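Long-range contacts in Alpha/beta fold hydrolase (Pseudomonas aeruginosa, PDB 6I8W), which probably hydrolyses ester bonds of membrane phospholipids as a membrane-bound phospholipase A that contributes to bacterial virulence: residues R31-R35 with K75-R80; A108-G113 with Q231-I237. All coordinates share one frame; numbering follows the deposited sequence.

Contact 1: residues R31-R35 with K75-R80; sequences RTVER and KDNWLR. With BOG (octyl beta-D-glucopyranoside), chain D; MYR (myristic acid), chain C; IPA (isopropyl alcohol), chain E.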
loop_
_atom_site.group_PDB
_atom_site.type_symbol
_atom_site.label_atom_id
_atom_site.label_comp_id
_atom_site.label_asym_id
_atom_site.label_seq_id
_atom_site.Cartn_x
_atom_site.Cartn_y
_atom_site.Cartn_z
ATOM N N ARG A 31 -8.239 -11.250 -9.038
ATOM C CA ARG A 31 -8.747 -10.536 -7.864
ATOM C C ARG A 31 -9.776 -11.397 -7.148
ATOM O O ARG A 31 -9.781 -11.490 -5.928
ATOM C CB ARG A 31 -9.383 -9.186 -8.250
ATOM C CG ARG A 31 -8.385 -8.058 -8.471
ATOM C CD ARG A 31 -9.033 -6.834 -9.138
ATOM N NE ARG A 31 -8.126 -5.696 -9.115
ATOM C CZ ARG A 31 -8.348 -4.541 -9.738
ATOM N NH1 ARG A 31 -9.446 -4.363 -10.457
ATOM N NH2 ARG A 31 -7.468 -3.556 -9.631
ATOM N N THR A 32 -10.668 -12.006 -7.918
ATOM C CA THR A 32 -11.692 -12.867 -7.355
ATOM C C THR A 32 -11.042 -14.000 -6.562
ATOM O O THR A 32 -11.460 -14.305 -5.439
ATOM C CB THR A 32 -12.604 -13.431 -8.464
ATOM O OG1 THR A 32 -13.306 -12.349 -9.077
ATOM C CG2 THR A 32 -13.604 -14.442 -7.910
ATOM N N VAL A 33 -9.988 -14.591 -7.115
ATOM C CA VAL A 33 -9.319 -15.685 -6.410
ATOM C C VAL A 33 -8.625 -15.220 -5.132
ATOM O O VAL A 33 -8.867 -15.751 -4.042
ATOM C CB VAL A 33 -8.264 -16.377 -7.312
ATOM C CG1 VAL A 33 -7.409 -17.377 -6.500
ATOM C CG2 VAL A 33 -8.939 -17.081 -8.462
ATOM N N GLU A 34 -7.773 -14.207 -5.262
ATOM C CA GLU A 34 -6.963 -13.781 -4.137
ATOM C C GLU A 34 -7.813 -13.124 -3.043
ATOM O O GLU A 34 -7.572 -13.346 -1.864
ATOM C CB GLU A 34 -5.845 -12.848 -4.619
ATOM C CG GLU A 34 -4.804 -13.573 -5.528
ATOM C CD GLU A 34 -3.871 -14.545 -4.785
ATOM O OE1 GLU A 34 -3.614 -14.352 -3.574
ATOM O OE2 GLU A 34 -3.352 -15.482 -5.428
ATOM N N ARG A 35 -8.794 -12.303 -3.421
ATOM C CA ARG A 35 -9.697 -11.723 -2.420
ATOM C C ARG A 35 -10.537 -12.824 -1.749
ATOM O O ARG A 35 -10.758 -12.803 -0.538
ATOM C CB ARG A 35 -10.608 -10.655 -3.049
ATOM C CG ARG A 35 -9.837 -9.426 -3.559
ATOM C CD ARG A 35 -10.735 -8.487 -4.364
ATOM N NE ARG A 35 -10.003 -7.314 -4.833
ATOM C CZ ARG A 35 -10.558 -6.309 -5.493
ATOM N NH1 ARG A 35 -11.861 -6.328 -5.751
ATOM N NH2 ARG A 35 -9.812 -5.273 -5.869
ATOM N N LYS A 75 -5.098 -1.412 -2.574
ATOM C CA LYS A 75 -5.545 -2.299 -1.503
ATOM C C LYS A 75 -5.226 -3.767 -1.793
ATOM O O LYS A 75 -5.117 -4.576 -0.861
ATOM C CB LYS A 75 -7.050 -2.117 -1.262
ATOM C CG LYS A 75 -7.928 -2.448 -2.455
ATOM C CD LYS A 75 -9.320 -1.838 -2.280
ATOM C CE LYS A 75 -10.242 -2.181 -3.437
ATOM N NZ LYS A 75 -9.703 -1.714 -4.743
ATOM N N ASP A 76 -5.075 -4.130 -3.066
ATOM C CA ASP A 76 -4.765 -5.539 -3.383
ATOM C C ASP A 76 -3.331 -5.941 -2.992
ATOM O O ASP A 76 -3.007 -7.127 -3.007
ATOM C CB ASP A 76 -4.981 -5.832 -4.872
ATOM C CG ASP A 76 -6.457 -5.914 -5.247
ATOM O OD1 ASP A 76 -7.252 -6.476 -4.466
ATOM O OD2 ASP A 76 -6.827 -5.443 -6.338
ATOM N N ASN A 77 -2.476 -4.976 -2.632
ATOM C CA ASN A 77 -1.170 -5.303 -2.032
ATOM C C ASN A 77 -1.286 -6.173 -0.773
ATOM O O ASN A 77 -0.341 -6.865 -0.397
ATOM C CB ASN A 77 -0.406 -4.037 -1.645
ATOM C CG ASN A 77 0.567 -3.560 -2.713
ATOM O OD1 ASN A 77 1.606 -2.988 -2.385
ATOM N ND2 ASN A 77 0.250 -3.798 -3.979
ATOM N N TRP A 78 -2.437 -6.108 -0.118
ATOM C CA TRP A 78 -2.609 -6.713 1.203
ATOM C C TRP A 78 -3.258 -8.091 1.240
ATOM O O TRP A 78 -3.412 -8.642 2.327
ATOM C CB TRP A 78 -3.451 -5.775 2.084
ATOM C CG TRP A 78 -2.792 -4.435 2.339
ATOM C CD1 TRP A 78 -3.100 -3.220 1.760
ATOM C CD2 TRP A 78 -1.713 -4.192 3.243
ATOM N NE1 TRP A 78 -2.253 -2.236 2.262
ATOM C CE2 TRP A 78 -1.402 -2.817 3.176
ATOM C CE3 TRP A 78 -0.986 -5.013 4.127
ATOM C CZ2 TRP A 78 -0.397 -2.244 3.961
ATOM C CZ3 TRP A 78 0.008 -4.451 4.881
ATOM C CH2 TRP A 78 0.296 -3.076 4.803
ATOM N N LEU A 79 -3.637 -8.648 0.088
ATOM C CA LEU A 79 -4.520 -9.834 0.085
ATOM C C LEU A 79 -3.948 -11.051 0.804
ATOM O O LEU A 79 -4.620 -11.674 1.627
ATOM C CB LEU A 79 -4.875 -10.239 -1.355
ATOM C CG LEU A 79 -5.457 -9.082 -2.182
ATOM C CD1 LEU A 79 -5.941 -9.562 -3.547
ATOM C CD2 LEU A 79 -6.571 -8.411 -1.412
ATOM N N ARG A 80 -2.732 -11.437 0.456
ATOM C CA ARG A 80 -2.175 -12.662 1.020
ATOM C C ARG A 80 -1.808 -12.469 2.486
ATOM O O ARG A 80 -1.873 -13.393 3.285
ATOM C CB ARG A 80 -0.969 -13.116 0.201
ATOM C CG ARG A 80 -1.384 -13.698 -1.155
ATOM C CD ARG A 80 -0.214 -13.887 -2.094
ATOM N NE ARG A 80 -0.657 -14.484 -3.349
ATOM C CZ ARG A 80 0.124 -14.656 -4.406
ATOM N NH1 ARG A 80 1.400 -14.299 -4.343
ATOM N NH2 ARG A 80 -0.362 -15.208 -5.510
HETATM C C1 BOG D . -0.888 -15.915 -9.553
HETATM O O1 BOG D . -0.467 -14.693 -8.945
HETATM C C2 BOG D . 0.250 -16.928 -9.370
HETATM O O2 BOG D . 1.215 -16.704 -10.396
HETATM C C3 BOG D . -0.183 -18.393 -9.401
HETATM O O3 BOG D . 0.890 -19.271 -9.029
HETATM C C4 BOG D . -1.348 -18.549 -8.442
HETATM O O4 BOG D . -1.727 -19.933 -8.313
HETATM C C5 BOG D . -2.471 -17.692 -9.023
HETATM O O5 BOG D . -2.128 -16.299 -8.947
HETATM C C6 BOG D . -3.825 -17.952 -8.363
HETATM O O6 BOG D . -4.139 -16.948 -7.395
HETATM C "C1'" BOG D . -1.396 -13.626 -9.108
HETATM C "C2'" BOG D . -1.028 -12.509 -8.141
HETATM C "C3'" BOG D . 0.477 -12.496 -7.932
HETATM C "C4'" BOG D . 0.942 -11.254 -7.195
HETATM C "C5'" BOG D . 2.277 -10.811 -7.776
HETATM C "C6'" BOG D . 2.953 -9.782 -6.885
HETATM C "C7'" BOG D . 3.954 -8.963 -7.688
HETATM C "C8'" BOG D . 4.945 -9.868 -8.382
HETATM C C1 MYR C . 5.327 0.428 -3.242
HETATM O O1 MYR C . 4.754 0.303 -2.134
HETATM O O2 MYR C . 6.093 1.386 -3.495
HETATM C C2 MYR C . 5.158 -0.663 -4.282
HETATM C C3 MYR C . 4.209 -1.742 -3.761
HETATM C C4 MYR C . 4.272 -3.006 -4.613
HETATM C C5 MYR C . 3.706 -2.783 -6.007
HETATM C C6 MYR C . 3.568 -4.120 -6.725
HETATM C C7 MYR C . 2.114 -4.437 -7.061
HETATM C C8 MYR C . 1.807 -5.912 -6.810
HETATM C C9 MYR C . 0.904 -6.506 -7.890
HETATM C C10 MYR C . -0.496 -6.764 -7.347
HETATM C C11 MYR C . -1.319 -7.643 -8.282
HETATM C C12 MYR C . -2.800 -7.557 -7.927
HETATM C C13 MYR C . -3.516 -8.853 -8.270
HETATM C C14 MYR C . -4.500 -9.210 -7.179
HETATM C C1 IPA E . -0.172 -9.078 -3.714
HETATM C C2 IPA E . -1.340 -9.856 -3.124
HETATM C C3 IPA E . -1.811 -10.934 -4.091
HETATM O O2 IPA E . -0.939 -10.428 -1.870
HETATM O O HOH W 1 -5.146 -4.204 -8.200
#
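Arg31 and Arg35, one turn apart on the long helix 3-38, both reach for Asp76 and form a salt-bridge network that fastens this N-terminal helix to the alpha/beta-hydrolase fold, just ahead of helix 79-82. Arg35 holds the carboxylate side-on. Its NE donates to OD1 of Asp76 at 2.9 Å, on the syn lone pair and close to the guanidinium plane, while NH2 of Arg35 reaches OD2 of Asp76 at 3.0 Å. Arg31 adds only a weak bond, from NE to Asp76 OD2 at 3.1 Å, but a water that accepts from Arg31 NH2 and donates to Asp76 OD2 reinforces it. The short aspartate is thus held by two long arginines. Arg35 NH2 and Lys75 NZ come within 3.7 Å beside this carboxylate, and the acids Glu42, paired with Arg35 NH1, and Asp95, paired with Lys75 NZ, probably offset the charge.

A second salt-bridge system joins Glu34 to Arg80. Arg80 also binds side-on, NE to Glu34 OE1 and NH2 to Glu34 OE2, each at 3.0 Å, yet it comes from above the carboxylate, whose plane is turned 65° from the guanidinium. The bend of Glu34 at chi2 (-72°) brings the acid round to this position.

Between the Asp76 network and the Glu34-Arg80 pair the contact is apolar. Leu79 CD1 packs on Glu34 CB at 3.5 Å and on the CG methylene of Arg35, and its side chain also touches Leu40 and Leu55, so a branched aliphatic residue suits the place.

Ligands border the same surface. The methyl end of myristic acid rests near Leu79 CD1, isopropyl alcohol O2 accepts from Arg80 N, and O6 of the octyl glucoside donates to Glu34 OE2 at 2.6 Å, the oxygen already bonded to Arg80 NH2.

Contact 2: residues A108-G113 with Q231-I237; sequences ASYDVG and QLRQRYI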
loop_
_atom_site.group_PDB
_atom_site.type_symbol
_atom_site.label_atom_id
_atom_site.label_comp_id
_atom_site.label_asym_id
_atom_site.label_seq_id
_atom_site.Cartn_x
_atom_site.Cartn_y
_atom_site.Cartn_z
ATOM N N ALA A 108 -6.487 18.226 -6.128
ATOM C CA ALA A 108 -6.435 17.993 -4.695
ATOM C C ALA A 108 -4.991 17.946 -4.194
ATOM O O ALA A 108 -4.045 17.837 -4.981
ATOM C CB ALA A 108 -7.162 16.700 -4.343
ATOM N N SER A 109 -4.827 18.046 -2.881
ATOM C CA SER A 109 -3.537 17.804 -2.266
ATOM C C SER A 109 -3.406 16.315 -1.912
ATOM O O SER A 109 -4.339 15.703 -1.387
ATOM C CB SER A 109 -3.360 18.674 -1.025
ATOM O OG SER A 109 -2.136 18.364 -0.383
ATOM N N TYR A 110 -2.236 15.747 -2.172
ATOM C CA TYR A 110 -2.008 14.352 -1.880
ATOM C C TYR A 110 -0.829 14.162 -0.939
ATOM O O TYR A 110 -0.267 13.075 -0.866
ATOM C CB TYR A 110 -1.793 13.564 -3.173
ATOM C CG TYR A 110 -3.026 13.497 -4.040
ATOM C CD1 TYR A 110 -4.033 12.582 -3.769
ATOM C CD2 TYR A 110 -3.188 14.354 -5.120
ATOM C CE1 TYR A 110 -5.166 12.522 -4.550
ATOM C CE2 TYR A 110 -4.315 14.294 -5.915
ATOM C CZ TYR A 110 -5.299 13.369 -5.617
ATOM O OH TYR A 110 -6.428 13.293 -6.389
ATOM N N ASP A 111 -0.463 15.226 -0.227
ATOM C CA ASP A 111 0.543 15.125 0.824
ATOM C C ASP A 111 0.062 14.186 1.929
ATOM O O ASP A 111 -1.141 13.993 2.106
ATOM C CB ASP A 111 0.851 16.503 1.410
ATOM C CG ASP A 111 -0.309 17.061 2.196
ATOM O OD1 ASP A 111 -1.206 17.679 1.581
ATOM O OD2 ASP A 111 -0.349 16.844 3.425
ATOM N N VAL A 112 0.991 13.625 2.694
ATOM C CA VAL A 112 0.634 12.576 3.654
ATOM C C VAL A 112 -0.194 13.133 4.818
ATOM O O VAL A 112 -0.942 12.401 5.466
ATOM C CB VAL A 112 1.885 11.864 4.197
ATOM C CG1 VAL A 112 2.542 11.048 3.097
ATOM C CG2 VAL A 112 2.871 12.876 4.796
ATOM N N GLY A 113 -0.045 14.426 5.091
ATOM C CA GLY A 113 -0.831 15.072 6.129
ATOM C C GLY A 113 -2.313 15.143 5.786
ATOM O O GLY A 113 -3.169 14.758 6.582
ATOM N N GLN A 231 4.395 16.205 -5.192
ATOM C CA GLN A 231 3.790 16.717 -3.966
ATOM C C GLN A 231 4.399 16.070 -2.718
ATOM O O GLN A 231 4.601 16.731 -1.707
ATOM C CB GLN A 231 2.281 16.492 -3.972
ATOM C CG GLN A 231 1.523 17.347 -4.976
ATOM C CD GLN A 231 0.039 17.333 -4.694
ATOM O OE1 GLN A 231 -0.375 17.201 -3.544
ATOM N NE2 GLN A 231 -0.771 17.449 -5.740
ATOM N N LEU A 232 4.687 14.774 -2.784
ATOM C CA LEU A 232 5.266 14.093 -1.630
ATOM C C LEU A 232 6.652 14.675 -1.340
ATOM O O LEU A 232 7.077 14.749 -0.183
ATOM C CB LEU A 232 5.343 12.579 -1.859
ATOM C CG LEU A 232 4.020 11.807 -1.974
ATOM C CD1 LEU A 232 4.271 10.357 -2.339
ATOM C CD2 LEU A 232 3.229 11.897 -0.671
ATOM N N ARG A 233 7.343 15.117 -2.387
ATOM C CA ARG A 233 8.641 15.758 -2.212
ATOM C C ARG A 233 8.505 17.184 -1.689
ATOM O O ARG A 233 9.195 17.571 -0.748
ATOM C CB ARG A 233 9.422 15.776 -3.528
ATOM C CG ARG A 233 9.733 14.401 -4.088
ATOM C CD ARG A 233 10.581 14.498 -5.350
ATOM N NE ARG A 233 11.983 14.781 -5.056
ATOM C CZ ARG A 233 12.948 14.781 -5.970
ATOM N NH1 ARG A 233 12.660 14.519 -7.237
ATOM N NH2 ARG A 233 14.200 15.041 -5.618
ATOM N N GLN A 234 7.626 17.965 -2.313
ATOM C CA GLN A 234 7.506 19.393 -1.987
ATOM C C GLN A 234 6.749 19.632 -0.685
ATOM O O GLN A 234 6.961 20.641 -0.018
ATOM C CB GLN A 234 6.817 20.158 -3.124
ATOM C CG GLN A 234 7.522 20.055 -4.459
ATOM C CD GLN A 234 8.883 20.717 -4.457
ATOM O OE1 GLN A 234 9.152 21.612 -3.653
ATOM N NE2 GLN A 234 9.753 20.282 -5.364
ATOM N N ARG A 235 5.864 18.708 -0.333
ATOM C CA ARG A 235 5.022 18.858 0.852
ATOM C C ARG A 235 5.370 17.781 1.872
ATOM O O ARG A 235 4.513 17.289 2.606
ATOM C CB ARG A 235 3.543 18.781 0.468
ATOM C CG ARG A 235 3.155 19.801 -0.609
ATOM C CD ARG A 235 1.694 19.682 -1.052
ATOM N NE ARG A 235 1.482 20.370 -2.332
ATOM C CZ ARG A 235 0.293 20.637 -2.866
ATOM N NH1 ARG A 235 -0.821 20.287 -2.235
ATOM N NH2 ARG A 235 0.218 21.266 -4.033
ATOM N N TYR A 236 6.651 17.433 1.913
ATOM C CA TYR A 236 7.155 16.388 2.797
ATOM C C TYR A 236 6.980 16.772 4.257
ATOM O O TYR A 236 7.272 17.887 4.640
ATOM C CB TYR A 236 8.628 16.125 2.482
ATOM C CG TYR A 236 9.314 15.097 3.354
ATOM C CD1 TYR A 236 9.186 13.743 3.084
ATOM C CD2 TYR A 236 10.135 15.486 4.413
ATOM C CE1 TYR A 236 9.827 12.794 3.862
ATOM C CE2 TYR A 236 10.784 14.544 5.196
ATOM C CZ TYR A 236 10.618 13.195 4.913
ATOM O OH TYR A 236 11.255 12.239 5.665
ATOM N N ILE A 237 6.487 15.843 5.067
ATOM C CA ILE A 237 6.361 16.075 6.504
ATOM C C ILE A 237 7.277 15.129 7.274
ATOM O O ILE A 237 7.053 13.918 7.287
ATOM C CB ILE A 237 4.907 15.883 6.989
ATOM C CG1 ILE A 237 3.959 16.831 6.243
ATOM C CG2 ILE A 237 4.815 16.079 8.491
ATOM C CD1 ILE A 237 2.487 16.613 6.571
HETATM O O HOH W 2 3.796 14.619 1.842
#
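Arg235, the residue at which the chain leaves helix 208-234, lies along Ser109 and Asp111 in the turn before helix 112-125. Helix 208-234 is among the helices inserted between strands 154-160 and 250-255, where alpha/beta hydrolases commonly carry a lid, so the contact probably joins such a lid to the core. CB of Arg235 touches CB of Asp111 at 3.7 Å. The chain then runs extended, CD still passing Asp111 CB at 4.1 Å, and ends with NH1 3.0 Å from Ser109 OG, which sits at the guanidinium edge, although the placing of that hydroxyl is doubtful. One face of the guanidinium is covered toward its rim by Gln231 OE1. An arginine suits this outer border because its methylenes pack while its tip stays polar.

Gln231 reads the backbone of the turn with both ends of its amide. OE1 accepts from Tyr110 N at 2.7 Å, nearly straight at the hydrogen (170°), and NE2 makes a weak bond to Ala108 O at 3.4 Å while lying at the edge of the Tyr110 ring. Asp111 is the N-cap of helix 112-125, and its OD1 is bonded to Thr114. A water bridges Val112 N and Arg235 O.

Next to the polar part, Leu232 CD2 meets Val112 CG1 at 3.9 Å, and Ile237 CD1 reaches Gly113 N at 3.7 Å, an approach that the missing side chain of Gly113 permits.

The glutamine amide, chiefly through OE1, thus helps to set the turn against the end of helix 208-234, while Val112 and Leu232 pack toward helix 138-149.

How the contacts relate
Contacts 1 and 2 lie on opposite sides of the chain's centre, 27 Å apart between centres and about 14 Å between nearest atoms, and they follow one another along the sequence. Myristic acid relates them: its chain ends against contact 1, and the Leu232 side chain of contact 2 is about 9 Å from the ligand, on the side of its carboxylate. Contact 1 joins helix 3-38 to the core of the fold, whereas contact 2 joins helix 208-234 to the start of helix 112-125. Val112 of contact 2 lies near, without touching, the probable nucleophile elbow around Ser137, which with His286 and Asp258 probably makes up a catalytic triad, as in other alpha/beta hydrolases.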